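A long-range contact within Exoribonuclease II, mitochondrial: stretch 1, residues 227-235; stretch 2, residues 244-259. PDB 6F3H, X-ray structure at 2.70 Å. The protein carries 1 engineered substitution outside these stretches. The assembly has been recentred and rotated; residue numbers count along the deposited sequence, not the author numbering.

Stretch 1 227-235: QNNLWGSVY
Stretch 2, residues 244-259: TTVAVLPLKKAHLFYQ

How do the two backbones lie? Residues from about 231 to 235 form a weakly bonded strand running nearly antiparallel, at 161°, to the strand that runs through residues 244-247, their axes approaching to 4.4 Å at the closest; CA atoms of Trp-231 and Val-248 are 4.6 Å apart, those of Val-234 and Val-246 4.7 Å. Leu-249 N donates to Leu-230 O (3.1 Å), Gly-232 N to Ala-247 O (2.9 Å), Tyr-235 N to Thr-245 O (3.1 Å) and Thr-244 N to Tyr-235 O (2.7 Å). Trp-231 is extended (phi/psi -136/153), and its CA also makes a CA-H...O contact with Ala-247 O at 3.2 Å. Between the bonded ends, Ser-233 (-67/149) turns its CB away from the partner strand.

Which side chains pack across the strands? Trp-231, Val-234, Val-246 and Val-248 share one face. Trp-231 is m (-43°) with chi2 at 85°, which brings CZ3 within 3.7 Å of Val-248 CG2; Val-248 is t. Val-246 adopts p, and its CG2 lies 4.0 Å from Trp-231 CB and 3.9 Å from CG2 of Val-234, itself t. One methyl thus serves two neighbours: Val-248 packs beside the indole, while Val-246 links Trp-231 CB to Val-234. Tyr-235 (m, chi2 83°) and Thr-245 (t) lie on the other face, with Tyr-235 CD1 4.2 Å from Thr-245 CG2. Thr-244, in p, places OG1 for a weak 3.4 Å hydrogen bond to Tyr-235 O.

Why does glycine suit position 232? An ideal CB on Gly-232 would point toward the partner strand and sit only 2.7 Å from Ala-247 CB, a clash. Without a side chain, Gly-232 (-86/-166) keeps its amide close to Ala-247 O, while Leu-249 CG approaches Gly-232 N at 3.8 Å. Leu-249 (m, t) points toward stretch 1, its CD1 3.5 Å from Trp-231 O and its CB 3.6 Å from Asn-229 O.

What joins the loop to the helix? Pro-250 occupies the N-cap position before helix 251-259, which opens with a wider pi-type turn over 251-256. His-255 takes t with chi2 at 64°, directing ND1 to donate to Asn-228 O at 2.7 Å; the carbonyl lies at the ring edge, near its plane, as an in-plane N-H requires. Asn-229, buried with positive phi (61/40) and m, points toward stretch 2, its OD1 4.1 Å from Tyr-258 CB. Leu-230 (m, t) starts away, but its end returns: CD2 reaches Leu-251 CD1 at 3.7 Å and His-255 CB at 3.8 Å. Altogether the contact buries 771 Å², counting both sides.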

# COMPACT_ATOMS: atom_id res chain seq x y z
N GLN A 227 -6.28 -9.10 21.79
CA GLN A 227 -6.97 -10.33 22.09
C GLN A 227 -8.37 -10.10 22.63
O GLN A 227 -9.17 -11.04 22.65
CB GLN A 227 -6.13 -11.13 23.08
CG GLN A 227 -4.82 -11.52 22.44
CD GLN A 227 -5.02 -12.29 21.16
OE1 GLN A 227 -5.95 -13.10 21.04
NE2 GLN A 227 -4.21 -11.98 20.16
N ASN A 228 -8.72 -8.88 23.03
CA ASN A 228 -10.08 -8.56 23.46
C ASN A 228 -10.86 -7.86 22.38
O ASN A 228 -11.92 -7.31 22.67
CB ASN A 228 -10.07 -7.66 24.69
CG ASN A 228 -9.39 -8.29 25.88
OD1 ASN A 228 -9.72 -9.41 26.26
ND2 ASN A 228 -8.42 -7.57 26.46
N ASN A 229 -10.35 -7.84 21.16
CA ASN A 229 -11.03 -7.20 20.05
C ASN A 229 -11.22 -5.73 20.31
O ASN A 229 -12.26 -5.14 20.01
CB ASN A 229 -12.36 -7.88 19.74
CG ASN A 229 -12.18 -9.35 19.44
OD1 ASN A 229 -12.64 -10.21 20.20
ND2 ASN A 229 -11.48 -9.64 18.34
N LEU A 230 -10.19 -5.13 20.88
CA LEU A 230 -10.21 -3.71 21.15
C LEU A 230 -9.42 -2.91 20.12
O LEU A 230 -9.71 -1.73 19.90
CB LEU A 230 -9.63 -3.44 22.54
CG LEU A 230 -10.33 -4.08 23.73
CD1 LEU A 230 -9.48 -3.88 24.96
CD2 LEU A 230 -11.70 -3.44 23.89
N TRP A 231 -8.45 -3.54 19.46
CA TRP A 231 -7.64 -2.92 18.45
C TRP A 231 -7.50 -3.89 17.29
O TRP A 231 -7.55 -5.11 17.47
CB TRP A 231 -6.25 -2.54 19.00
CG TRP A 231 -6.30 -1.92 20.37
CD1 TRP A 231 -6.34 -2.57 21.56
CD2 TRP A 231 -6.34 -0.52 20.68
NE1 TRP A 231 -6.40 -1.66 22.60
CE2 TRP A 231 -6.40 -0.40 22.09
CE3 TRP A 231 -6.32 0.65 19.91
CZ2 TRP A 231 -6.45 0.83 22.74
CZ3 TRP A 231 -6.37 1.86 20.55
CH2 TRP A 231 -6.43 1.94 21.96
N GLY A 232 -7.30 -3.36 16.10
CA GLY A 232 -7.07 -4.18 14.94
C GLY A 232 -5.60 -4.51 14.83
O GLY A 232 -4.83 -4.37 15.78
N SER A 233 -5.22 -5.01 13.67
CA SER A 233 -3.82 -5.30 13.43
C SER A 233 -3.01 -4.02 13.37
O SER A 233 -3.48 -2.97 12.91
CB SER A 233 -3.62 -6.07 12.13
OG SER A 233 -4.39 -7.25 12.11
N VAL A 234 -1.78 -4.16 13.81
CA VAL A 234 -0.76 -3.14 13.69
C VAL A 234 -0.05 -3.34 12.35
O VAL A 234 0.54 -4.39 12.11
CB VAL A 234 0.23 -3.24 14.85
CG1 VAL A 234 1.43 -2.38 14.61
CG2 VAL A 234 -0.46 -2.89 16.14
N TYR A 235 -0.06 -2.33 11.52
CA TYR A 235 0.57 -2.43 10.22
C TYR A 235 1.96 -1.83 10.29
O TYR A 235 2.15 -0.78 10.88
CB TYR A 235 -0.28 -1.70 9.19
CG TYR A 235 -1.52 -2.45 8.87
CD1 TYR A 235 -2.65 -2.35 9.66
CD2 TYR A 235 -1.57 -3.27 7.75
CE1 TYR A 235 -3.80 -3.04 9.34
CE2 TYR A 235 -2.70 -3.96 7.42
CZ TYR A 235 -3.81 -3.85 8.20
OH TYR A 235 -4.92 -4.57 7.82
N THR A 244 2.74 1.78 11.34
CA THR A 244 2.10 2.98 10.82
C THR A 244 0.79 3.28 11.52
O THR A 244 0.56 4.41 11.96
CB THR A 244 1.86 2.88 9.31
OG1 THR A 244 0.96 1.80 9.03
CG2 THR A 244 3.16 2.63 8.55
N THR A 245 -0.06 2.28 11.70
CA THR A 245 -1.41 2.59 12.11
C THR A 245 -1.99 1.35 12.77
O THR A 245 -1.45 0.25 12.63
CB THR A 245 -2.23 3.04 10.91
OG1 THR A 245 -3.48 3.58 11.33
CG2 THR A 245 -2.43 1.85 9.98
N VAL A 246 -3.07 1.56 13.52
CA VAL A 246 -3.82 0.44 14.08
C VAL A 246 -5.28 0.85 14.20
O VAL A 246 -5.60 1.98 14.55
CB VAL A 246 -3.25 0.04 15.45
CG1 VAL A 246 -3.29 1.21 16.41
CG2 VAL A 246 -3.98 -1.17 16.02
N ALA A 247 -6.16 -0.09 13.92
CA ALA A 247 -7.58 0.18 14.05
C ALA A 247 -7.98 0.20 15.52
O ALA A 247 -7.42 -0.52 16.35
CB ALA A 247 -8.39 -0.89 13.31
N VAL A 248 -8.93 1.06 15.85
CA VAL A 248 -9.55 1.10 17.16
C VAL A 248 -10.96 0.55 17.00
O VAL A 248 -11.86 1.26 16.54
CB VAL A 248 -9.55 2.52 17.74
CG1 VAL A 248 -10.08 2.52 19.16
CG2 VAL A 248 -8.19 3.11 17.63
N LEU A 249 -11.17 -0.68 17.38
CA LEU A 249 -12.45 -1.34 17.15
C LEU A 249 -13.48 -0.92 18.20
O LEU A 249 -13.13 -0.72 19.36
CB LEU A 249 -12.27 -2.85 17.19
CG LEU A 249 -11.08 -3.31 16.35
CD1 LEU A 249 -10.92 -4.79 16.46
CD2 LEU A 249 -11.28 -2.93 14.92
N PRO A 250 -14.74 -0.78 17.81
CA PRO A 250 -15.75 -0.27 18.75
C PRO A 250 -16.02 -1.24 19.90
O PRO A 250 -16.11 -2.46 19.74
CB PRO A 250 -16.99 -0.09 17.87
CG PRO A 250 -16.83 -1.16 16.83
CD PRO A 250 -15.35 -1.26 16.56
N LEU A 251 -16.18 -0.66 21.08
CA LEU A 251 -16.38 -1.44 22.28
C LEU A 251 -17.62 -2.29 22.17
O LEU A 251 -17.58 -3.50 22.40
CB LEU A 251 -16.49 -0.51 23.47
CG LEU A 251 -16.30 -1.21 24.80
CD1 LEU A 251 -14.93 -1.83 24.82
CD2 LEU A 251 -16.43 -0.20 25.91
N LYS A 252 -18.75 -1.68 21.85
CA LYS A 252 -19.99 -2.46 21.87
C LYS A 252 -20.11 -3.33 20.63
O LYS A 252 -20.66 -4.42 20.67
CB LYS A 252 -21.20 -1.54 22.01
N LYS A 253 -19.62 -2.87 19.50
CA LYS A 253 -19.93 -3.65 18.32
C LYS A 253 -18.95 -4.79 18.08
O LYS A 253 -19.23 -5.68 17.28
CB LYS A 253 -20.03 -2.73 17.10
CG LYS A 253 -21.22 -1.76 17.20
CD LYS A 253 -21.55 -1.01 15.91
CE LYS A 253 -23.07 -0.92 15.71
NZ LYS A 253 -23.48 0.13 14.73
N ALA A 254 -17.83 -4.82 18.77
CA ALA A 254 -16.86 -5.86 18.46
C ALA A 254 -16.42 -6.56 19.73
O ALA A 254 -16.56 -7.79 19.86
CB ALA A 254 -15.67 -5.25 17.73
N HIS A 255 -15.85 -5.80 20.66
CA HIS A 255 -15.45 -6.38 21.93
C HIS A 255 -16.63 -7.05 22.59
O HIS A 255 -16.62 -8.26 22.87
CB HIS A 255 -14.89 -5.32 22.86
CG HIS A 255 -14.69 -5.83 24.25
ND1 HIS A 255 -13.79 -6.83 24.55
CD2 HIS A 255 -15.34 -5.54 25.40
CE1 HIS A 255 -13.86 -7.11 25.84
NE2 HIS A 255 -14.80 -6.34 26.38
N LEU A 256 -17.68 -6.27 22.82
CA LEU A 256 -18.80 -6.78 23.59
C LEU A 256 -19.56 -7.83 22.80
O LEU A 256 -19.86 -8.90 23.33
CB LEU A 256 -19.71 -5.63 23.98
CG LEU A 256 -20.99 -6.18 24.60
CD1 LEU A 256 -20.78 -6.44 26.10
CD2 LEU A 256 -22.19 -5.28 24.33
N PHE A 257 -19.80 -7.58 21.52
CA PHE A 257 -20.51 -8.57 20.71
C PHE A 257 -19.84 -9.93 20.83
O PHE A 257 -20.50 -10.93 21.15
CB PHE A 257 -20.53 -8.13 19.25
CG PHE A 257 -20.98 -9.21 18.28
CD1 PHE A 257 -22.33 -9.45 18.08
CD2 PHE A 257 -20.07 -9.95 17.56
CE1 PHE A 257 -22.77 -10.44 17.18
CE2 PHE A 257 -20.50 -10.94 16.66
CZ PHE A 257 -21.85 -11.19 16.48
N TYR A 258 -18.53 -9.99 20.64
CA TYR A 258 -17.91 -11.31 20.65
C TYR A 258 -17.82 -11.89 22.05
O TYR A 258 -17.70 -13.11 22.19
CB TYR A 258 -16.55 -11.27 19.93
CG TYR A 258 -16.77 -11.46 18.43
CD1 TYR A 258 -17.29 -12.64 17.93
CD2 TYR A 258 -16.51 -10.44 17.52
CE1 TYR A 258 -17.54 -12.83 16.56
CE2 TYR A 258 -16.75 -10.63 16.13
CZ TYR A 258 -17.27 -11.83 15.67
OH TYR A 258 -17.53 -12.07 14.33
N GLN A 259 -17.92 -11.07 23.10
CA GLN A 259 -18.03 -11.65 24.44
C GLN A 259 -19.34 -12.41 24.59
O GLN A 259 -19.35 -13.53 25.11
CB GLN A 259 -17.92 -10.60 25.52
CG GLN A 259 -16.55 -10.46 26.03
CD GLN A 259 -16.50 -9.48 27.16
OE1 GLN A 259 -17.47 -8.76 27.41
NE2 GLN A 259 -15.36 -9.41 27.83